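Local coordinates for protein importin subunit beta-1 (Saccharomyces cerevisiae, PDB 5OWU) that carries proteins into the nucleus as the importin beta subunit, working with importin alpha, which recognises the classical nuclear localization signal of the cargo, at residues G57-A62 with E108-N113; L43-L48 with K97-T102; I809-P814 with R852-R857; A801-I806 with K845-W850; A266-T271 with L319-D324. All blocks are in the same frame, centred on the assembly; numbering follows the deposited sequence.

Interaction 1: G57-A62 with E108-N113; sequences GRILAA and EPRIAN
Ile111 presses its CD1 methyl against one face of the Arg58 guanidinium, and this is the tightly packed half of the contact. The methyl CD1 of Ile111 lies 3.5 Å from NE and 3.6 Å from CZ of Arg58, above the plane but displaced toward the rim of the group. The same methyl also touches the root of the arginine, with Arg58 CB 3.8 Å from Ile111 CD1. A bend of the Arg58 chain at chi3 (58°) turns the flat group over the isoleucine, and a hydrogen bond from NE to the carbonyl of Leu48 would limit its rotation. Replacing Arg58 by alanine is likely to leave Ile111 CD1 without the flat surface it rests on and Leu48 O without the NE donor. Between the two halves Ile59 CG1 and Ile111 CD1 make a more distant apolar contact of 4.2 Å. The looser, solvent-facing side belongs to Arg110, an exposed residue whose chain crosses Ile59 at about a right angle. Ile59 CD1 meets Arg110 CB at 3.7 Å and Arg110 NH1 at 3.8 Å, approaching the guanidinium obliquely, and no polar bond links the two segments. In one of its two conformers Glu108 caps the N terminus of helix 109-126, its OE1 accepting from Arg110 N at 3.1 Å. The two short helical segments run almost parallel, 10° apart with axes 9.4 Å from each other, as expected for neighbouring units stacked side by side in a HEAT solenoid, here repeats HEAT 2 and HEAT 3.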
# COMPACT_ATOMS: atom_id res chain seq x y z
N GLY A 57 -14.63 -32.19 9.29
CA GLY A 57 -14.01 -32.33 10.60
C GLY A 57 -12.55 -32.72 10.51
O GLY A 57 -11.74 -32.27 11.32
N ARG A 58 -12.20 -33.56 9.54
CA ARG A 58 -10.80 -33.95 9.35
C ARG A 58 -9.96 -32.76 8.87
O ARG A 58 -8.87 -32.49 9.40
CB ARG A 58 -10.73 -35.10 8.34
CG ARG A 58 -11.59 -36.32 8.70
CD ARG A 58 -11.68 -37.31 7.56
NE ARG A 58 -10.37 -37.79 7.13
CZ ARG A 58 -10.15 -38.61 6.11
NH1 ARG A 58 -11.16 -39.08 5.40
NH2 ARG A 58 -8.91 -38.97 5.80
N ILE A 59 -10.47 -32.05 7.87
CA ILE A 59 -9.82 -30.83 7.41
C ILE A 59 -9.67 -29.84 8.56
O ILE A 59 -8.60 -29.25 8.76
CB ILE A 59 -10.62 -30.23 6.23
CG1 ILE A 59 -10.56 -31.19 5.03
CG2 ILE A 59 -10.09 -28.86 5.83
CD1 ILE A 59 -11.80 -31.17 4.15
N LEU A 60 -10.73 -29.68 9.35
CA LEU A 60 -10.68 -28.76 10.48
C LEU A 60 -9.62 -29.19 11.50
O LEU A 60 -8.90 -28.35 12.05
CB LEU A 60 -12.05 -28.67 11.14
CG LEU A 60 -12.14 -27.85 12.42
CD1 LEU A 60 -11.91 -26.38 12.16
CD2 LEU A 60 -13.50 -28.07 13.09
N ALA A 61 -9.52 -30.49 11.77
CA ALA A 61 -8.49 -30.97 12.68
C ALA A 61 -7.11 -30.51 12.23
O ALA A 61 -6.35 -29.90 13.00
CB ALA A 61 -8.52 -32.50 12.76
N ALA A 62 -6.78 -30.79 10.96
CA ALA A 62 -5.47 -30.42 10.44
C ALA A 62 -5.25 -28.91 10.48
O ALA A 62 -4.17 -28.44 10.87
CB ALA A 62 -5.30 -30.94 9.02
N GLU A 108 -8.35 -37.95 -1.62
CA GLU A 108 -9.24 -36.80 -1.49
C GLU A 108 -8.41 -35.52 -1.49
O GLU A 108 -7.66 -35.29 -0.52
CB GLU A 108 -10.05 -36.91 -0.20
CG GLU A 108 -10.81 -35.65 0.20
CD GLU A 108 -11.72 -35.13 -0.90
OE1 GLU A 108 -11.59 -33.94 -1.26
OE2 GLU A 108 -12.57 -35.91 -1.38
N PRO A 109 -8.51 -34.67 -2.51
CA PRO A 109 -7.59 -33.51 -2.58
C PRO A 109 -7.73 -32.53 -1.43
O PRO A 109 -6.77 -31.80 -1.13
CB PRO A 109 -7.95 -32.85 -3.92
CG PRO A 109 -9.30 -33.33 -4.26
CD PRO A 109 -9.40 -34.72 -3.69
N ARG A 110 -8.90 -32.46 -0.77
CA ARG A 110 -9.05 -31.55 0.37
C ARG A 110 -8.27 -32.06 1.58
O ARG A 110 -7.67 -31.26 2.33
CB ARG A 110 -10.52 -31.40 0.72
CG ARG A 110 -11.34 -30.65 -0.32
CD ARG A 110 -12.62 -30.10 0.29
NE ARG A 110 -13.72 -31.05 0.26
CZ ARG A 110 -14.75 -31.04 1.10
NH1 ARG A 110 -14.84 -30.13 2.07
NH2 ARG A 110 -15.69 -31.95 0.97
N ILE A 111 -8.26 -33.38 1.78
CA ILE A 111 -7.43 -33.98 2.82
C ILE A 111 -5.97 -33.71 2.52
O ILE A 111 -5.19 -33.31 3.40
CB ILE A 111 -7.71 -35.49 2.92
CG1 ILE A 111 -9.15 -35.76 3.40
CG2 ILE A 111 -6.69 -36.19 3.85
CD1 ILE A 111 -9.44 -35.28 4.81
N ALA A 112 -5.58 -33.93 1.26
CA ALA A 112 -4.19 -33.73 0.85
C ALA A 112 -3.74 -32.29 1.05
O ALA A 112 -2.62 -32.04 1.51
CB ALA A 112 -4.04 -34.14 -0.62
N ASN A 113 -4.60 -31.33 0.71
CA ASN A 113 -4.27 -29.92 0.90
C ASN A 113 -4.10 -29.58 2.39
O ASN A 113 -3.11 -28.95 2.79
CB ASN A 113 -5.35 -29.05 0.27
CG ASN A 113 -4.94 -27.59 0.15
OD1 ASN A 113 -3.83 -27.28 -0.28
ND2 ASN A 113 -5.83 -26.68 0.52

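Interaction 2: L43-L48 with K97-T102; sequences LSSQVL and KTNALT
The amide of Asn99 works through its edge and that of Gln46 through a face: ND2 of Asn99 sends its two N-H groups, close to its own amide plane, to Ser45 and Gln46, and that nitrogen lies above the Gln46 carbonyl plane, 73° out of it, not on a lone pair of OE1. The two amide planes are nearly perpendicular. These two hydrogen bonds join helix 37-48 of HEAT 2 to helix 90-104 of HEAT 3 in the importin beta solenoid, the segment axes lying 8.7 Å apart at a crossing angle of 24°. The bond from Asn99 ND2 to Gln46 OE1 is 2.7 Å long, though Gln46 was modelled in two conformers and this grip applies to one of them. The Ser45 hydroxyl sits between its backbone N and carbonyl carbon (chi1 87°), a position from which OG also bonds the Gly42 carbonyl of its own helix. A leucine in place of Asn99 would probably leave Ser45 OG and Gln46 OE1 without the amide nitrogen that donates to both in a buried interface. Beside the amide the packing is apolar: Leu48 CD2 lies 4.3 Å from Ala100 CA, and Leu118 of helix 109-126 touches both side chains. Asn99 CB rests 3.6 Å from the Ser45 carbonyl oxygen, while its ND2 donates to Ser45 OG at 3.0 Å.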
# COMPACT_ATOMS: atom_id res chain seq x y z
N LEU A 43 -4.28 -36.15 18.81
CA LEU A 43 -5.65 -36.46 18.43
C LEU A 43 -6.04 -35.76 17.14
O LEU A 43 -6.72 -36.35 16.29
CB LEU A 43 -6.61 -36.06 19.56
CG LEU A 43 -6.65 -36.97 20.79
CD1 LEU A 43 -7.41 -36.28 21.91
CD2 LEU A 43 -7.28 -38.30 20.47
N SER A 44 -5.65 -34.50 16.98
CA SER A 44 -5.90 -33.79 15.73
C SER A 44 -5.34 -34.58 14.55
O SER A 44 -6.02 -34.80 13.54
CB SER A 44 -5.28 -32.39 15.78
OG SER A 44 -5.91 -31.57 16.75
N SER A 45 -4.09 -35.03 14.68
CA SER A 45 -3.47 -35.80 13.60
C SER A 45 -4.19 -37.12 13.38
O SER A 45 -4.26 -37.60 12.24
CB SER A 45 -1.99 -36.02 13.90
OG SER A 45 -1.78 -37.18 14.69
N GLN A 46 -4.76 -37.72 14.43
CA GLN A 46 -5.46 -38.99 14.25
C GLN A 46 -6.80 -38.78 13.55
O GLN A 46 -7.21 -39.61 12.72
CB GLN A 46 -5.66 -39.70 15.59
CG GLN A 46 -4.40 -40.35 16.18
CD GLN A 46 -3.85 -41.53 15.37
OE1 GLN A 46 -2.64 -41.78 15.36
NE2 GLN A 46 -4.73 -42.29 14.71
N VAL A 47 -7.49 -37.69 13.85
CA VAL A 47 -8.76 -37.42 13.17
C VAL A 47 -8.51 -37.10 11.70
O VAL A 47 -9.26 -37.53 10.82
CB VAL A 47 -9.53 -36.30 13.88
CG1 VAL A 47 -10.76 -35.88 13.08
CG2 VAL A 47 -9.94 -36.74 15.28
N LEU A 48 -7.43 -36.37 11.41
CA LEU A 48 -7.09 -36.09 10.01
C LEU A 48 -7.16 -37.35 9.15
O LEU A 48 -7.64 -37.30 8.02
CB LEU A 48 -5.70 -35.46 9.93
CG LEU A 48 -5.13 -35.21 8.53
CD1 LEU A 48 -6.08 -34.38 7.67
CD2 LEU A 48 -3.79 -34.51 8.66
N LYS A 97 3.72 -36.58 12.61
CA LYS A 97 4.33 -36.46 11.29
C LYS A 97 3.94 -37.63 10.40
O LYS A 97 3.59 -37.44 9.23
CB LYS A 97 5.85 -36.39 11.42
CG LYS A 97 6.39 -35.18 12.15
CD LYS A 97 7.91 -35.21 12.06
CE LYS A 97 8.58 -34.61 13.26
NZ LYS A 97 10.06 -34.76 13.15
N THR A 98 3.98 -38.85 10.94
CA THR A 98 3.56 -40.01 10.17
C THR A 98 2.11 -39.89 9.70
O THR A 98 1.79 -40.21 8.55
CB THR A 98 3.75 -41.29 11.00
OG1 THR A 98 5.13 -41.41 11.38
CG2 THR A 98 3.35 -42.52 10.19
N ASN A 99 1.22 -39.44 10.59
CA ASN A 99 -0.19 -39.31 10.21
C ASN A 99 -0.38 -38.24 9.15
O ASN A 99 -1.15 -38.43 8.20
CB ASN A 99 -1.03 -39.00 11.45
CG ASN A 99 -1.17 -40.20 12.38
OD1 ASN A 99 -0.85 -41.33 12.01
ND2 ASN A 99 -1.65 -39.96 13.59
N ALA A 100 0.31 -37.11 9.29
CA ALA A 100 0.23 -36.06 8.29
C ALA A 100 0.72 -36.55 6.93
O ALA A 100 0.09 -36.28 5.90
CB ALA A 100 1.06 -34.85 8.73
N LEU A 101 1.83 -37.29 6.92
CA LEU A 101 2.33 -37.83 5.66
C LEU A 101 1.37 -38.85 5.07
O LEU A 101 1.23 -38.94 3.85
CB LEU A 101 3.71 -38.46 5.87
CG LEU A 101 4.89 -37.48 5.97
CD1 LEU A 101 6.11 -38.18 6.56
CD2 LEU A 101 5.21 -36.89 4.61
N THR A 102 0.68 -39.61 5.93
CA THR A 102 -0.35 -40.52 5.43
C THR A 102 -1.45 -39.73 4.74
O THR A 102 -1.89 -40.09 3.63
CB THR A 102 -0.92 -41.35 6.58
OG1 THR A 102 0.07 -42.26 7.06
CG2 THR A 102 -2.16 -42.13 6.12

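Interaction 3: I809-P814 with R852-R857; sequences IAAMFP and REQQKR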
# COMPACT_ATOMS: atom_id res chain seq x y z
N ILE A 809 15.45 20.89 22.83
CA ILE A 809 15.87 20.24 24.06
C ILE A 809 17.23 20.76 24.48
O ILE A 809 17.44 21.08 25.66
CB ILE A 809 15.85 18.71 23.90
CG1 ILE A 809 14.41 18.22 23.71
CG2 ILE A 809 16.50 18.03 25.11
CD1 ILE A 809 14.28 16.75 23.36
N ALA A 810 18.16 20.89 23.53
CA ALA A 810 19.46 21.48 23.87
C ALA A 810 19.29 22.85 24.52
O ALA A 810 19.93 23.15 25.53
CB ALA A 810 20.33 21.60 22.63
N ALA A 811 18.42 23.69 23.96
CA ALA A 811 18.25 25.04 24.48
C ALA A 811 17.65 25.03 25.88
O ALA A 811 17.85 25.98 26.65
CB ALA A 811 17.37 25.86 23.54
N MET A 812 16.87 24.00 26.21
CA MET A 812 16.23 23.97 27.52
C MET A 812 17.21 23.69 28.65
O MET A 812 16.92 24.02 29.81
CB MET A 812 15.13 22.92 27.54
CG MET A 812 13.89 23.31 26.76
SD MET A 812 12.69 22.00 26.73
CE MET A 812 12.40 21.77 28.49
N PHE A 813 18.35 23.05 28.37
CA PHE A 813 19.30 22.70 29.42
C PHE A 813 20.65 23.36 29.16
O PHE A 813 21.54 22.74 28.56
CB PHE A 813 19.46 21.19 29.52
CG PHE A 813 18.20 20.45 29.89
CD1 PHE A 813 17.31 20.03 28.91
CD2 PHE A 813 17.91 20.15 31.22
CE1 PHE A 813 16.15 19.34 29.24
CE2 PHE A 813 16.75 19.46 31.56
CZ PHE A 813 15.88 19.06 30.57
N PRO A 814 20.86 24.61 29.59
CA PRO A 814 22.20 25.21 29.47
C PRO A 814 23.16 24.79 30.57
O PRO A 814 24.32 25.20 30.53
CB PRO A 814 21.89 26.71 29.54
CG PRO A 814 20.71 26.80 30.44
CD PRO A 814 19.88 25.56 30.16
N ARG A 852 22.33 22.59 14.91
CA ARG A 852 23.79 22.53 14.88
C ARG A 852 24.40 23.54 15.84
O ARG A 852 25.32 23.21 16.60
CB ARG A 852 24.28 22.78 13.45
CG ARG A 852 25.78 22.67 13.26
CD ARG A 852 26.30 21.33 13.74
NE ARG A 852 27.66 21.07 13.28
CZ ARG A 852 28.39 20.03 13.67
NH1 ARG A 852 27.89 19.16 14.54
NH2 ARG A 852 29.61 19.86 13.20
N GLU A 853 23.89 24.77 15.82
CA GLU A 853 24.33 25.77 16.79
C GLU A 853 24.20 25.23 18.21
O GLU A 853 25.17 25.25 18.99
CB GLU A 853 23.51 27.05 16.63
CG GLU A 853 23.62 27.70 15.26
CD GLU A 853 22.58 28.78 15.05
OE1 GLU A 853 22.02 29.28 16.05
OE2 GLU A 853 22.31 29.13 13.88
N GLN A 854 23.02 24.73 18.57
CA GLN A 854 22.80 24.30 19.95
C GLN A 854 23.66 23.08 20.29
O GLN A 854 24.18 22.99 21.41
CB GLN A 854 21.32 24.00 20.18
CG GLN A 854 20.46 25.25 20.15
CD GLN A 854 20.90 26.27 21.18
OE1 GLN A 854 21.17 25.94 22.33
NE2 GLN A 854 20.99 27.53 20.76
N GLN A 855 23.82 22.15 19.36
CA GLN A 855 24.65 20.98 19.60
C GLN A 855 26.10 21.37 19.87
O GLN A 855 26.72 20.91 20.85
CB GLN A 855 24.56 20.03 18.41
CG GLN A 855 25.48 18.81 18.49
CD GLN A 855 26.75 18.97 17.66
OE1 GLN A 855 26.73 19.57 16.59
NE2 GLN A 855 27.85 18.43 18.17
N LYS A 856 26.67 22.22 19.02
CA LYS A 856 28.04 22.69 19.23
C LYS A 856 28.17 23.40 20.57
O LYS A 856 29.15 23.21 21.30
CB LYS A 856 28.47 23.61 18.09
CG LYS A 856 28.65 22.90 16.77
CD LYS A 856 29.06 23.88 15.68
CE LYS A 856 30.03 23.25 14.70
NZ LYS A 856 31.34 22.95 15.34
N ARG A 857 27.19 24.24 20.92
CA ARG A 857 27.22 24.88 22.23
C ARG A 857 27.19 23.84 23.34
O ARG A 857 27.84 24.01 24.38
CB ARG A 857 26.06 25.86 22.37
CG ARG A 857 25.89 26.38 23.79
CD ARG A 857 25.07 27.66 23.85
NE ARG A 857 25.91 28.85 23.78
CZ ARG A 857 26.71 29.26 24.75
NH1 ARG A 857 26.80 28.58 25.89
NH2 ARG A 857 27.43 30.37 24.60
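Apolar packing between Ala810 and Gln854 brings the two segments closest: Ala810 CB sits 3.6 Å from Gln854 CB, and the same two residues have the nearest alpha carbons, 5.9 Å apart. With only a methyl on one side and a beta carbon on the other, the backbones can come this near. The polar group present takes part by van der Waals contact alone. Gln854 is bent at chi2 (-58°), which turns the amide across toward helix 796-812 and lays OE1 beside Ala811; OE1 of Gln854 is 3.7 Å from Ala811 CA and 4.0 Å from Ala811 CB. Backbone bonding, by contrast, shows the first helix running out here: Phe813 N reaches Ala810 O at 3.3 Å, three residues back, and its bond to Ile809 O is weak. In the second segment the helix carries on regularly, Lys856 N bonding Arg852 O at 2.9 Å. The contact is plain packing of helix 796-812 in HEAT 18 on helix 842-860 in HEAT 19. A turn beyond it Gln858 of the latter helix bonds the carbonyl of Phe813; Tyr822 touches Ala810, and helix 776-788 takes Ile809 and Phe813 on its surface.

Interaction 4: A801-I806 with K845-W850; sequences AAVGLI and KDTARW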
# COMPACT_ATOMS: atom_id res chain seq x y z
N ALA A 801 10.92 18.07 12.31
CA ALA A 801 10.50 17.98 13.71
C ALA A 801 11.58 17.35 14.58
O ALA A 801 11.84 17.82 15.69
CB ALA A 801 9.19 17.21 13.80
N ALA A 802 12.23 16.28 14.10
CA ALA A 802 13.21 15.58 14.92
C ALA A 802 14.45 16.43 15.19
O ALA A 802 14.92 16.55 16.33
CB ALA A 802 13.60 14.26 14.25
N VAL A 803 15.01 17.03 14.14
CA VAL A 803 16.17 17.89 14.34
C VAL A 803 15.77 19.11 15.17
O VAL A 803 16.55 19.61 16.01
CB VAL A 803 16.80 18.24 12.97
CG1 VAL A 803 16.00 19.31 12.26
CG2 VAL A 803 18.24 18.65 13.13
N GLY A 804 14.52 19.57 15.00
CA GLY A 804 14.00 20.60 15.88
C GLY A 804 14.02 20.19 17.35
O GLY A 804 14.38 20.99 18.22
N LEU A 805 13.62 18.95 17.64
CA LEU A 805 13.72 18.44 19.00
C LEU A 805 15.15 18.50 19.51
O LEU A 805 15.39 18.87 20.67
CB LEU A 805 13.20 17.01 19.08
CG LEU A 805 11.70 16.78 19.16
CD1 LEU A 805 11.40 15.30 18.99
CD2 LEU A 805 11.15 17.29 20.49
N ILE A 806 16.11 18.11 18.67
CA ILE A 806 17.51 18.16 19.10
C ILE A 806 17.85 19.57 19.57
O ILE A 806 18.40 19.78 20.66
CB ILE A 806 18.44 17.69 17.97
CG1 ILE A 806 18.12 16.24 17.58
CG2 ILE A 806 19.90 17.80 18.40
CD1 ILE A 806 18.93 15.71 16.39
N LYS A 845 16.11 22.97 6.67
CA LYS A 845 17.53 23.27 6.76
C LYS A 845 17.80 24.36 7.78
O LYS A 845 18.82 24.33 8.48
CB LYS A 845 18.07 23.65 5.38
CG LYS A 845 17.91 22.54 4.35
CD LYS A 845 18.22 23.00 2.93
CE LYS A 845 19.53 22.42 2.44
NZ LYS A 845 19.80 22.76 1.02
N ASP A 846 16.89 25.33 7.90
CA ASP A 846 17.01 26.34 8.95
C ASP A 846 16.95 25.68 10.32
O ASP A 846 17.77 25.98 11.21
CB ASP A 846 15.89 27.38 8.81
CG ASP A 846 15.92 28.11 7.47
OD1 ASP A 846 17.01 28.21 6.87
OD2 ASP A 846 14.85 28.57 7.03
N THR A 847 15.98 24.79 10.53
CA THR A 847 15.89 24.08 11.79
C THR A 847 17.16 23.29 12.07
O THR A 847 17.66 23.26 13.20
CB THR A 847 14.67 23.15 11.79
OG1 THR A 847 13.50 23.89 11.44
CG2 THR A 847 14.47 22.52 13.17
N ALA A 848 17.72 22.64 11.03
CA ALA A 848 18.97 21.90 11.21
C ALA A 848 20.11 22.83 11.60
O ALA A 848 20.98 22.44 12.38
CB ALA A 848 19.31 21.14 9.93
N ARG A 849 20.12 24.05 11.07
CA ARG A 849 21.12 25.02 11.48
C ARG A 849 20.98 25.35 12.96
O ARG A 849 21.96 25.33 13.71
CB ARG A 849 21.01 26.29 10.62
CG ARG A 849 21.84 27.48 11.08
CD ARG A 849 23.33 27.24 10.95
NE ARG A 849 24.07 28.50 10.84
CZ ARG A 849 25.38 28.60 10.61
NH1 ARG A 849 26.12 27.51 10.48
NH2 ARG A 849 25.95 29.79 10.52
N TRP A 850 19.75 25.66 13.39
CA TRP A 850 19.51 25.89 14.82
C TRP A 850 20.02 24.72 15.66
O TRP A 850 20.72 24.91 16.66
CB TRP A 850 18.01 26.14 15.03
CG TRP A 850 17.48 25.92 16.43
CD1 TRP A 850 16.66 24.91 16.85
CD2 TRP A 850 17.73 26.75 17.58
NE1 TRP A 850 16.39 25.05 18.19
CE2 TRP A 850 17.03 26.17 18.66
CE3 TRP A 850 18.47 27.91 17.80
CZ2 TRP A 850 17.05 26.72 19.94
CZ3 TRP A 850 18.49 28.45 19.08
CH2 TRP A 850 17.78 27.85 20.13
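Val803 and Gly804 face Ala848 and Thr847 where two helical segments run alongside with axes 8.2 Å apart at a crossing angle of 21°, the nearest alpha carbons, Gly804 and Thr847, being 5.7 Å apart. The absence of a side chain on Gly804 is consistent with so close an approach. The Thr847 methyl CG2 reaches Gly804 CA at 3.4 Å, into a position where a beta carbon at Gly804 would be tight. With chi1 at -53° the Thr847 hydroxyl lies beside the backbone N and the methyl anti to it; OG1 bonds the carbonyl of Ala843 in its own helix, and the polar branch is thus satisfied locally while the apolar one is spent on the neighbour. Val803 divides its branches between Thr847 and Ala848: CG1 of Val803 meets Thr847 CG2 at 3.7 Å, while its CG2 lies 3.8 Å from Ala848 CA and 4.2 Å from Ala848 CB. The side-chain contacts across the pair, between HEAT 18 and HEAT 19, are made by carbon atoms and are largely buried. Trp850, farther along, bonds Asp808 through NE1. Around the pair, helix 825-836 packs on Ala802 and Ala848, and helices 741-764 and 776-788 both take up Leu805 on the side facing away from helix 842-860.

Interaction 5: A266-T271 with L319-D324; sequences ALYALT and LSSIKD
Tyr268 of HEAT 7 bridges to Ser321 of HEAT 8 where the first helices of two successive repeats, 260-274 and 317-332, stand side by side. The backbones stay well apart, the nearest alpha carbons, those of Tyr268 and Ser321, being 8.1 Å from each other, and the tyrosine ring spans the distance. Its CG is anti to the backbone N (chi1 157°), which extends the ring outward from its helix. The ring edge meets the serine hydroxyl: Ser321 OG lies 3.6 Å from Tyr268 CD2 and 3.7 Å from Tyr268 CE2, close to the ring plane, with Ser321 CB 4.0 Å from Tyr268 CE2. The hydroxyl has its polar partner in its own helix, the carbonyl of Phe317. At the far end of the ring Tyr268 OH and Asp324 OD2 are modelled too close for a sound contact, and how they really meet is doubtful. The second helix is kinked here, and Asp324 N bonds Ser321 O (2.9 Å), reaching three residues back. In the first, Thr271 OG1 also bonds Leu267 O. A chain of another protein packs here: apolar side chains of that other protein lie on Ala266 and Tyr268, and aromatic ones on Ser320 and Ser321, consistent with the known binding of disordered domains by this transport factor. Behind the pair lies helix 280-306, whose Trp290 bonds Thr271 OG1 and touches Ser321, while helix 347-362 packs on Leu319 and Ile322.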
# COMPACT_ATOMS: atom_id res chain seq x y z
N ALA A 266 18.40 -15.06 -24.63
CA ALA A 266 17.10 -15.62 -24.97
C ALA A 266 15.89 -14.75 -24.62
O ALA A 266 15.01 -14.55 -25.46
CB ALA A 266 16.93 -16.98 -24.28
N LEU A 267 15.82 -14.26 -23.38
CA LEU A 267 14.55 -13.70 -22.91
C LEU A 267 14.16 -12.44 -23.66
O LEU A 267 12.97 -12.18 -23.88
CB LEU A 267 14.64 -13.44 -21.41
CG LEU A 267 14.42 -14.65 -20.48
CD1 LEU A 267 14.54 -14.27 -19.01
CD2 LEU A 267 13.07 -15.29 -20.73
N TYR A 268 15.14 -11.63 -24.07
CA TYR A 268 14.83 -10.45 -24.87
C TYR A 268 14.06 -10.82 -26.13
O TYR A 268 12.94 -10.34 -26.37
CB TYR A 268 16.15 -9.73 -25.19
CG TYR A 268 16.11 -8.83 -26.40
CD1 TYR A 268 16.37 -9.34 -27.66
CD2 TYR A 268 15.85 -7.47 -26.28
CE1 TYR A 268 16.35 -8.54 -28.77
CE2 TYR A 268 15.83 -6.66 -27.39
CZ TYR A 268 16.08 -7.21 -28.63
OH TYR A 268 16.07 -6.42 -29.76
N ALA A 269 14.64 -11.72 -26.93
CA ALA A 269 14.00 -12.15 -28.16
C ALA A 269 12.66 -12.83 -27.88
O ALA A 269 11.65 -12.52 -28.52
CB ALA A 269 14.93 -13.10 -28.92
N LEU A 270 12.63 -13.76 -26.92
CA LEU A 270 11.41 -14.52 -26.64
C LEU A 270 10.25 -13.60 -26.24
O LEU A 270 9.15 -13.67 -26.81
CB LEU A 270 11.67 -15.55 -25.54
CG LEU A 270 12.67 -16.68 -25.83
CD1 LEU A 270 12.83 -17.55 -24.59
CD2 LEU A 270 12.23 -17.53 -27.01
N THR A 271 10.48 -12.74 -25.25
CA THR A 271 9.38 -11.92 -24.74
C THR A 271 8.95 -10.90 -25.77
O THR A 271 7.75 -10.62 -25.91
CB THR A 271 9.79 -11.24 -23.43
OG1 THR A 271 10.87 -10.32 -23.66
CG2 THR A 271 10.22 -12.27 -22.40
N LEU A 319 16.06 0.65 -21.68
CA LEU A 319 16.61 1.67 -22.57
C LEU A 319 17.09 1.06 -23.88
O LEU A 319 16.71 1.51 -24.97
CB LEU A 319 17.76 2.41 -21.86
CG LEU A 319 18.36 3.60 -22.61
CD1 LEU A 319 17.34 4.71 -22.73
CD2 LEU A 319 19.61 4.11 -21.90
N SER A 320 17.91 0.01 -23.79
CA SER A 320 18.48 -0.61 -24.99
C SER A 320 17.41 -1.22 -25.88
O SER A 320 17.61 -1.32 -27.10
CB SER A 320 19.47 -1.70 -24.58
OG SER A 320 20.47 -1.20 -23.72
N SER A 321 16.29 -1.66 -25.31
CA SER A 321 15.29 -2.43 -26.04
C SER A 321 14.13 -1.59 -26.57
O SER A 321 13.24 -2.14 -27.23
CB SER A 321 14.72 -3.53 -25.13
OG SER A 321 15.76 -4.28 -24.53
N ILE A 322 14.12 -0.28 -26.30
CA ILE A 322 12.97 0.56 -26.65
C ILE A 322 12.60 0.38 -28.12
O ILE A 322 11.42 0.22 -28.46
CB ILE A 322 13.27 2.03 -26.33
CG1 ILE A 322 13.24 2.26 -24.83
CG2 ILE A 322 12.27 2.95 -27.01
CD1 ILE A 322 13.72 3.62 -24.42
N LYS A 323 13.60 0.46 -29.00
CA LYS A 323 13.39 0.34 -30.43
C LYS A 323 12.53 -0.86 -30.78
O LYS A 323 11.67 -0.79 -31.67
CB LYS A 323 14.75 0.24 -31.16
CG LYS A 323 15.64 1.50 -31.10
CD LYS A 323 17.05 1.25 -31.69
CE LYS A 323 18.03 2.40 -31.39
NZ LYS A 323 19.48 2.09 -31.69
N ASP A 324 12.76 -1.99 -30.11
CA ASP A 324 12.07 -3.24 -30.43
C ASP A 324 10.85 -3.54 -29.57
O ASP A 324 9.92 -4.19 -30.04
CB ASP A 324 13.06 -4.40 -30.31
CG ASP A 324 14.41 -4.08 -30.93
OD1 ASP A 324 14.43 -3.42 -31.98
OD2 ASP A 324 15.45 -4.46 -30.36

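Overall arrangement
From the N terminus, interaction 2 opens at 43-48 and interaction 1 at 57-62 before either closes, at 97-102 and 108-113; the two loops therefore cross, pairing both helices of HEAT 2 in turn with those of HEAT 3. Their centres are 10 Å apart and they touch, as in the packing of Ala62 on Leu48. Interaction 5 follows in series, spanning 47 intervening residues between HEAT 7 and HEAT 8. Near the C terminus interactions 4 and 3 cross in the same way but share one helix pair, 796-812 with 842-860, and meet where Ala811 packs on Trp850. Interactions 1 and 3 lie on opposite sides of the chain's centre, their centres 66 Å apart.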